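Local coordinates for SnoaL-like domain-containing protein (Silicibacter pomeroyi, PDB 3FLJ), which is of unknown function but adopts the cystatin-like fold of SnoaL-like proteins, whose cone-shaped cavity probably binds a small molecule, at residues 78-83 with 105-110; 37-42 with 66-71. All blocks are in the same frame, centred on the assembly; numbering follows the deposited sequence.

Contact 1: 78-83 with 105-110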
ATOM      1  N   PHE A  78      -5.286   3.980  15.337  1.00 45.71           N
ATOM      2  CA  PHE A  78      -5.100   2.917  14.361  1.00 45.46           C
ATOM      3  C   PHE A  78      -6.360   2.072  14.239  1.00 46.03           C
ATOM      4  O   PHE A  78      -6.965   1.693  15.245  1.00 46.21           O
ATOM      5  CB  PHE A  78      -3.906   2.020  14.737  1.00 46.20           C
ATOM      6  CG  PHE A  78      -3.557   0.996  13.685  1.00 45.82           C
ATOM      7  CD1 PHE A  78      -4.255  -0.227  13.604  1.00 48.83           C
ATOM      8  CD2 PHE A  78      -2.548   1.251  12.754  1.00 45.63           C
ATOM      9  CE1 PHE A  78      -3.952  -1.170  12.609  1.00 47.46           C
ATOM     10  CE2 PHE A  78      -2.221   0.310  11.767  1.00 46.93           C
ATOM     11  CZ  PHE A  78      -2.931  -0.905  11.690  1.00 47.23           C
ATOM     12  N   ARG A  79      -6.733   1.770  12.998  1.00 44.94           N
ATOM     13  CA  ARG A  79      -7.793   0.798  12.720  1.00 44.95           C
ATOM     14  C   ARG A  79      -7.686   0.281  11.297  1.00 44.11           C
ATOM     15  O   ARG A  79      -7.313   1.034  10.384  1.00 41.91           O
ATOM     16  CB  ARG A  79      -9.223   1.322  12.989  1.00 46.17           C
ATOM     17  CG  ARG A  79      -9.844   2.326  12.016  1.00 49.18           C
ATOM     18  CD  ARG A  79      -9.144   3.654  12.050  1.00 55.49           C
ATOM     19  NE  ARG A  79      -9.804   4.635  11.184  1.00 58.69           N
ATOM     20  CZ  ARG A  79      -9.566   5.953  11.179  1.00 58.83           C
ATOM     21  NH1 ARG A  79      -8.641   6.507  11.970  1.00 55.96           N
ATOM     22  NH2 ARG A  79     -10.255   6.731  10.344  1.00 57.47           N
ATOM     23  N   TYR A  80      -8.017  -0.996  11.124  1.00 43.92           N
ATOM     24  CA  TYR A  80      -8.118  -1.581   9.792  1.00 43.73           C
ATOM     25  C   TYR A  80      -9.441  -1.109   9.188  1.00 43.30           C
ATOM     26  O   TYR A  80     -10.397  -0.850   9.924  1.00 43.33           O
ATOM     27  CB  TYR A  80      -8.008  -3.108   9.828  1.00 43.58           C
ATOM     28  CG  TYR A  80      -6.600  -3.563  10.120  1.00 42.54           C
ATOM     29  CD1 TYR A  80      -5.617  -3.491   9.129  1.00 40.82           C
ATOM     30  CD2 TYR A  80      -6.235  -4.073  11.381  1.00 42.98           C
ATOM     31  CE1 TYR A  80      -4.288  -3.907   9.371  1.00 44.28           C
ATOM     32  CE2 TYR A  80      -4.901  -4.511  11.631  1.00 44.75           C
ATOM     33  CZ  TYR A  80      -3.942  -4.423  10.618  1.00 45.05           C
ATOM     34  OH  TYR A  80      -2.659  -4.827  10.842  1.00 45.38           O
ATOM     35  N   ARG A  81      -9.449  -0.931   7.866  1.00 43.33           N
ATOM     36  CA  ARG A  81     -10.630  -0.525   7.090  1.00 44.13           C
ATOM     37  C   ARG A  81     -11.159  -1.698   6.287  1.00 43.10           C
ATOM     38  O   ARG A  81     -12.341  -2.017   6.382  1.00 42.85           O
ATOM     39  CB  ARG A  81     -10.300   0.649   6.176  1.00 43.52           C
ATOM     40  CG  ARG A  81      -9.809   1.853   6.971  1.00 47.49           C
ATOM     41  CD  ARG A  81      -9.912   3.154   6.231  1.00 46.48           C
ATOM     42  NE  ARG A  81      -9.187   3.176   4.950  1.00 49.98           N
ATOM     43  CZ  ARG A  81      -8.955   4.280   4.224  1.00 49.21           C
ATOM     44  NH1 ARG A  81      -9.320   5.494   4.641  1.00 47.90           N
ATOM     45  NH2 ARG A  81      -8.322   4.181   3.068  1.00 50.51           N
ATOM     46  N   ARG A  82     -10.276  -2.330   5.505  1.00 42.84           N
ATOM     47  CA  ARG A  82     -10.630  -3.483   4.670  1.00 43.19           C
ATOM     48  C   ARG A  82      -9.631  -4.633   4.800  1.00 42.52           C
ATOM     49  O   ARG A  82      -8.431  -4.387   4.844  1.00 44.34           O
ATOM     50  CB  ARG A  82     -10.786  -3.070   3.209  1.00 42.38           C
ATOM     51  CG  ARG A  82     -11.996  -2.182   2.969  1.00 44.43           C
ATOM     52  CD  ARG A  82     -12.217  -1.966   1.483  1.00 45.15           C
ATOM     53  NE  ARG A  82     -11.148  -1.193   0.844  1.00 46.75           N
ATOM     54  CZ  ARG A  82     -11.031  -0.965  -0.476  1.00 50.16           C
ATOM     55  NH1 ARG A  82     -11.922  -1.421  -1.340  1.00 51.06           N
ATOM     56  NH2 ARG A  82     -10.014  -0.244  -0.957  1.00 50.73           N
ATOM     57  N   ILE A  83     -10.153  -5.860   4.884  1.00 42.73           N
ATOM     58  CA  ILE A  83      -9.370  -7.103   4.967  1.00 42.63           C
ATOM     59  C   ILE A  83      -9.681  -7.809   3.654  1.00 42.09           C
ATOM     60  O   ILE A  83     -10.793  -8.291   3.479  1.00 41.52           O
ATOM     61  CB  ILE A  83      -9.782  -7.994   6.194  1.00 43.26           C
ATOM     62  CG1 ILE A  83      -9.827  -7.202   7.514  1.00 44.04           C
ATOM     63  CG2 ILE A  83      -8.859  -9.214   6.316  1.00 42.29           C
ATOM     64  CD1 ILE A  83      -8.542  -6.506   7.880  1.00 45.28           C
ATOM     65  N   GLY A 105      -2.405   2.954   4.899  1.00 41.55           N
ATOM     66  CA  GLY A 105      -1.470   1.922   4.472  1.00 41.81           C
ATOM     67  C   GLY A 105      -2.102   0.574   4.246  1.00 42.09           C
ATOM     68  O   GLY A 105      -3.306   0.420   4.432  1.00 41.37           O
ATOM     69  N   VAL A 106      -1.273  -0.360   3.772  1.00 42.07           N
ATOM     70  CA  VAL A 106      -1.637  -1.770   3.575  1.00 42.75           C
ATOM     71  C   VAL A 106      -0.532  -2.686   4.118  1.00 43.94           C
ATOM     72  O   VAL A 106       0.640  -2.478   3.802  1.00 44.91           O
ATOM     73  CB  VAL A 106      -1.881  -2.129   2.083  1.00 42.38           C
ATOM     74  CG1 VAL A 106      -2.172  -3.670   1.908  1.00 43.18           C
ATOM     75  CG2 VAL A 106      -3.030  -1.296   1.521  1.00 43.63           C
ATOM     76  N   ASP A 107      -0.926  -3.670   4.936  1.00 44.81           N
ATOM     77  CA  ASP A 107      -0.045  -4.762   5.372  1.00 45.09           C
ATOM     78  C   ASP A 107      -0.233  -5.874   4.338  1.00 44.12           C
ATOM     79  O   ASP A 107      -1.314  -6.467   4.263  1.00 43.35           O
ATOM     80  CB  ASP A 107      -0.428  -5.282   6.771  1.00 45.87           C
ATOM     81  CG  ASP A 107      -0.264  -4.232   7.870  1.00 48.07           C
ATOM     82  OD1 ASP A 107       0.652  -3.381   7.786  1.00 50.21           O
ATOM     83  OD2 ASP A 107      -1.031  -4.292   8.849  1.00 50.36           O
ATOM     84  N   LEU A 108       0.801  -6.135   3.533  1.00 44.46           N
ATOM     85  CA  LEU A 108       0.785  -7.202   2.517  1.00 44.44           C
ATOM     86  C   LEU A 108       1.332  -8.448   3.197  1.00 44.02           C
ATOM     87  O   LEU A 108       2.527  -8.500   3.521  1.00 44.43           O
ATOM     88  CB  LEU A 108       1.613  -6.830   1.290  1.00 44.40           C
ATOM     89  CG  LEU A 108       1.074  -5.665   0.455  1.00 45.46           C
ATOM     90  CD1 LEU A 108       2.145  -5.140  -0.513  1.00 39.90           C
ATOM     91  CD2 LEU A 108      -0.217  -6.079  -0.285  1.00 40.45           C
ATOM     92  N   ILE A 109       0.464  -9.442   3.396  1.00 42.55           N
ATOM     93  CA  ILE A 109       0.795 -10.662   4.135  1.00 42.91           C
ATOM     94  C   ILE A 109       0.784 -11.887   3.243  1.00 43.02           C
ATOM     95  O   ILE A 109      -0.162 -12.070   2.476  1.00 43.11           O
ATOM     96  CB  ILE A 109      -0.195 -10.884   5.312  1.00 42.38           C
ATOM     97  CG1 ILE A 109      -0.170  -9.699   6.296  1.00 44.19           C
ATOM     98  CG2 ILE A 109       0.099 -12.201   6.072  1.00 42.27           C
ATOM     99  CD1 ILE A 109       1.165  -9.397   6.989  1.00 44.35           C
ATOM    100  N   THR A 110       1.843 -12.696   3.357  1.00 43.17           N
ATOM    101  CA  THR A 110       1.955 -14.007   2.717  1.00 43.28           C
ATOM    102  C   THR A 110       2.127 -15.012   3.858  1.00 44.00           C
ATOM    103  O   THR A 110       3.075 -14.888   4.652  1.00 43.97           O
ATOM    104  CB  THR A 110       3.137 -14.111   1.753  1.00 44.44           C
ATOM    105  OG1 THR A 110       3.131 -12.971   0.882  1.00 45.20           O
ATOM    106  CG2 THR A 110       3.032 -15.401   0.918  1.00 40.98           C
TER
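Between Y80 and D107 the strands 78-83 and 105-110 meet through side chains, their backbones being too far apart to pair: the closest CA atoms, Y80 CA and V106 CA, are 9.0 Å apart, and strand 89-98 lies between them, pairing antiparallel with each through backbone hydrogen bonds. The phenol of Y80 spans this gap. With its CG anti to the carbonyl carbon (chi1 -72°), the ring reaches past the intervening strand, touching L92, and delivers its hydroxyl to the carboxylate of D107, whose CB points toward the tyrosine strand. Y80 OH donates to D107 OD2 at 2.6 Å, meeting the acceptor nearly along its C-O axis. The same oxygen sits at the ring edge, close to the ring plane, with D107 OD2 3.3 Å from Y80 CE1. Ring and carboxylate planes are turned 75° apart. One face of the Y80 ring is covered near its rim by F78 CE1, 3.6 Å above the plane, while V31 of helix 22-31 also packs against the tyrosine. A phenylalanine in place of Y80 would probably keep much of this packing but leave the buried D107 OD2 without its hydroxyl donor and the carboxylate freer to turn. On strand 78-86, R81 and R82 both face E93 in a classic beta bulge, and each reaches the second subunit, through its E121 and D89 respectively. D107 is buried among F94, F120 and V122, where the phenol gives OD2 a donor and fixes that oxygen. Its side chain also lies about 3 Å from an unidentified bound molecule, probably from the crystallisation liquor, which is consistent with a polar spot in a pocket.

Contact 2: 37-42 with 66-71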
ATOM      1  N   SER A  37       4.794  -9.476  22.527  1.00 64.83           N
ATOM      2  CA  SER A  37       4.613 -10.881  22.935  1.00 63.18           C
ATOM      3  C   SER A  37       3.501 -11.580  22.141  1.00 62.37           C
ATOM      4  O   SER A  37       3.673 -12.727  21.727  1.00 62.66           O
ATOM      5  CB  SER A  37       4.364 -11.006  24.454  1.00 63.60           C
ATOM      6  OG  SER A  37       3.257 -10.220  24.876  1.00 66.26           O
ATOM      7  N   LEU A  38       2.391 -10.876  21.911  1.00 60.70           N
ATOM      8  CA  LEU A  38       1.263 -11.423  21.133  1.00 59.47           C
ATOM      9  C   LEU A  38       1.543 -11.494  19.619  1.00 57.45           C
ATOM     10  O   LEU A  38       1.022 -12.386  18.946  1.00 56.70           O
ATOM     11  CB  LEU A  38      -0.042 -10.669  21.435  1.00 60.16           C
ATOM     12  CG  LEU A  38      -0.535 -10.729  22.895  1.00 61.82           C
ATOM     13  CD1 LEU A  38      -1.798  -9.885  23.043  1.00 63.50           C
ATOM     14  CD2 LEU A  38      -0.793 -12.156  23.404  1.00 60.39           C
ATOM     15  N   ILE A  39       2.352 -10.568  19.099  1.00 55.42           N
ATOM     16  CA  ILE A  39       2.766 -10.565  17.682  1.00 54.32           C
ATOM     17  C   ILE A  39       3.673 -11.779  17.363  1.00 52.71           C
ATOM     18  O   ILE A  39       3.454 -12.416  16.336  1.00 51.53           O
ATOM     19  CB  ILE A  39       3.482  -9.217  17.284  1.00 54.65           C
ATOM     20  CG1 ILE A  39       2.505  -8.027  17.354  1.00 56.10           C
ATOM     21  CG2 ILE A  39       4.053  -9.288  15.870  1.00 55.02           C
ATOM     22  CD1 ILE A  39       3.179  -6.651  17.424  1.00 54.70           C
ATOM     23  N   HIS A  40       4.636 -12.074  18.263  1.00 52.07           N
ATOM     24  CA  HIS A  40       5.623 -13.158  18.103  0.50 51.27           C
ATOM     25  C   HIS A  40       5.017 -14.501  17.626  1.00 50.73           C
ATOM     26  O   HIS A  40       5.533 -15.103  16.675  1.00 49.59           O
ATOM     27  CB  HIS A  40       6.397 -13.343  19.425  0.50 51.09           C
ATOM     28  CG  HIS A  40       7.668 -14.115  19.297  0.50 49.40           C
ATOM     29  ND1 HIS A  40       7.722 -15.485  19.407  0.50 51.32           N
ATOM     30  CD2 HIS A  40       8.944 -13.702  19.115  0.50 49.33           C
ATOM     31  CE1 HIS A  40       8.974 -15.887  19.284  0.50 50.72           C
ATOM     32  NE2 HIS A  40       9.735 -14.824  19.104  0.50 48.89           N
ATOM     33  N   ALA A  41       3.932 -14.932  18.280  1.00 49.84           N
ATOM     34  CA  ALA A  41       3.245 -16.213  17.971  1.00 49.72           C
ATOM     35  C   ALA A  41       2.663 -16.370  16.555  1.00 48.93           C
ATOM     36  O   ALA A  41       2.472 -17.499  16.092  1.00 49.19           O
ATOM     37  CB  ALA A  41       2.162 -16.517  19.027  1.00 50.32           C
ATOM     38  N   LEU A  42       2.384 -15.253  15.890  1.00 48.53           N
ATOM     39  CA  LEU A  42       1.864 -15.250  14.512  1.00 48.25           C
ATOM     40  C   LEU A  42       2.938 -15.253  13.409  1.00 46.97           C
ATOM     41  O   LEU A  42       2.596 -15.447  12.237  1.00 45.50           O
ATOM     42  CB  LEU A  42       0.949 -14.031  14.317  1.00 49.21           C
ATOM     43  CG  LEU A  42      -0.202 -13.883  15.335  1.00 50.19           C
ATOM     44  CD1 LEU A  42      -1.071 -12.707  14.946  1.00 52.75           C
ATOM     45  CD2 LEU A  42      -1.046 -15.150  15.473  1.00 51.93           C
ATOM     46  N   ALA A  66       9.796  -7.072  17.655  1.00 43.87           N
ATOM     47  CA  ALA A  66      10.307  -5.832  18.270  1.00 43.43           C
ATOM     48  C   ALA A  66      10.069  -4.608  17.394  1.00 42.57           C
ATOM     49  O   ALA A  66       9.624  -3.578  17.894  1.00 43.26           O
ATOM     50  CB  ALA A  66      11.796  -5.960  18.620  1.00 43.69           C
ATOM     51  N   VAL A  67      10.344  -4.732  16.093  1.00 42.31           N
ATOM     52  CA  VAL A  67      10.114  -3.647  15.133  1.00 42.80           C
ATOM     53  C   VAL A  67       8.621  -3.323  15.064  1.00 43.45           C
ATOM     54  O   VAL A  67       8.251  -2.158  15.172  1.00 44.33           O
ATOM     55  CB  VAL A  67      10.718  -3.948  13.711  1.00 43.22           C
ATOM     56  CG1 VAL A  67      10.360  -2.844  12.706  1.00 42.37           C
ATOM     57  CG2 VAL A  67      12.227  -4.081  13.808  1.00 42.26           C
ATOM     58  N   LEU A  68       7.776  -4.353  14.932  1.00 43.06           N
ATOM     59  CA  LEU A  68       6.311  -4.165  14.871  1.00 43.41           C
ATOM     60  C   LEU A  68       5.735  -3.538  16.145  1.00 44.36           C
ATOM     61  O   LEU A  68       4.802  -2.726  16.055  1.00 46.06           O
ATOM     62  CB  LEU A  68       5.588  -5.475  14.524  1.00 44.11           C
ATOM     63  CG  LEU A  68       5.800  -5.991  13.093  1.00 43.56           C
ATOM     64  CD1 LEU A  68       5.326  -7.451  12.975  1.00 45.89           C
ATOM     65  CD2 LEU A  68       5.079  -5.095  12.058  1.00 45.31           C
ATOM     66  N   GLY A  69       6.289  -3.919  17.303  1.00 43.57           N
ATOM     67  CA  GLY A  69       5.954  -3.310  18.597  1.00 44.51           C
ATOM     68  C   GLY A  69       6.200  -1.802  18.587  1.00 44.74           C
ATOM     69  O   GLY A  69       5.327  -1.040  19.012  1.00 44.30           O
ATOM     70  N   HIS A  70       7.363  -1.384  18.060  1.00 45.24           N
ATOM     71  CA  HIS A  70       7.697   0.049  17.911  1.00 45.18           C
ATOM     72  C   HIS A  70       6.792   0.779  16.920  1.00 45.12           C
ATOM     73  O   HIS A  70       6.415   1.913  17.188  1.00 46.12           O
ATOM     74  CB  HIS A  70       9.173   0.271  17.543  1.00 45.56           C
ATOM     75  CG  HIS A  70      10.114   0.034  18.683  1.00 43.75           C
ATOM     76  ND1 HIS A  70      10.090   0.804  19.824  1.00 44.34           N
ATOM     77  CD2 HIS A  70      11.111  -0.864  18.853  1.00 46.46           C
ATOM     78  CE1 HIS A  70      11.029   0.386  20.655  1.00 44.57           C
ATOM     79  NE2 HIS A  70      11.661  -0.629  20.091  1.00 41.63           N
ATOM     80  N   VAL A  71       6.461   0.146  15.792  1.00 45.28           N
ATOM     81  CA  VAL A  71       5.546   0.754  14.789  1.00 45.76           C
ATOM     82  C   VAL A  71       4.174   1.024  15.427  1.00 45.46           C
ATOM     83  O   VAL A  71       3.635   2.124  15.274  1.00 45.11           O
ATOM     84  CB  VAL A  71       5.397  -0.088  13.487  1.00 45.94           C
ATOM     85  CG1 VAL A  71       4.378   0.545  12.540  1.00 44.70           C
ATOM     86  CG2 VAL A  71       6.734  -0.237  12.770  1.00 42.44           C
TER
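I39 and L68 carry this buried contact, with G69 adding a smaller share through its backbone. Segments 37-42 and 66-71 come closest at I39 and L68, whose CA atoms are 7.8 Å apart, and each of these residues points its CB toward the other segment. I39 presents both of its branches. Its CG2, anti to the backbone N, touches the L68 methyl CD1 at 3.7 Å. The longer branch lies beside the backbone N at its root (chi1 -66°) and extends almost straight (chi2 162°), carrying CD1 across to the base of the leucine, 3.9 Å from L68 CB. The isoleucine therefore meets L68 at two levels, one methyl at the leucine's tip and the other near its backbone, and the two side chains cross obliquely. The I39 methyl CD1 also comes to 4.1 Å from G69 N, and because G69 has no side chain this methyl lies against bare helix backbone. Across the pair the side chains meet by apolar packing, with the backbone of G69 a van der Waals neighbour. Within the helix, V71 N bonds to V67 O at 3.0 Å, one of the i to i+4 bonds of the helix.

Beyond the pair, V30 of helix 22-31 packs on I39, and F49 of strand 47-50 packs on L68, whose side chain also lies about 4 Å from an unidentified bound molecule. The contact thus joins the short helix 36-40 to helix 61-74, with helix 22-31 beside the first and strand 47-50, helix 127-143 and helix 147-150 packed against the second.

How the contacts relate
The two contacts follow one another along the chain: contact 2 closes at residue 71, and contact 1 opens on strand 78-86, after helix 61-74 and the short strand 75-76. Their centres are 15 Å apart, on opposite sides of the chain's centre, and their nearest atoms about 6 Å apart, so they do not touch. Contact 1 ties strands of the curved sheet, whereas contact 2 joins two helices; helix 22-31 packs against members of both. Both approach unidentified bound material, through D107 and L68, consistent with a polar and an apolar part of the cavity that SnoaL-like folds enclose between sheet and helices. Contact 1 alone also reaches the second subunit.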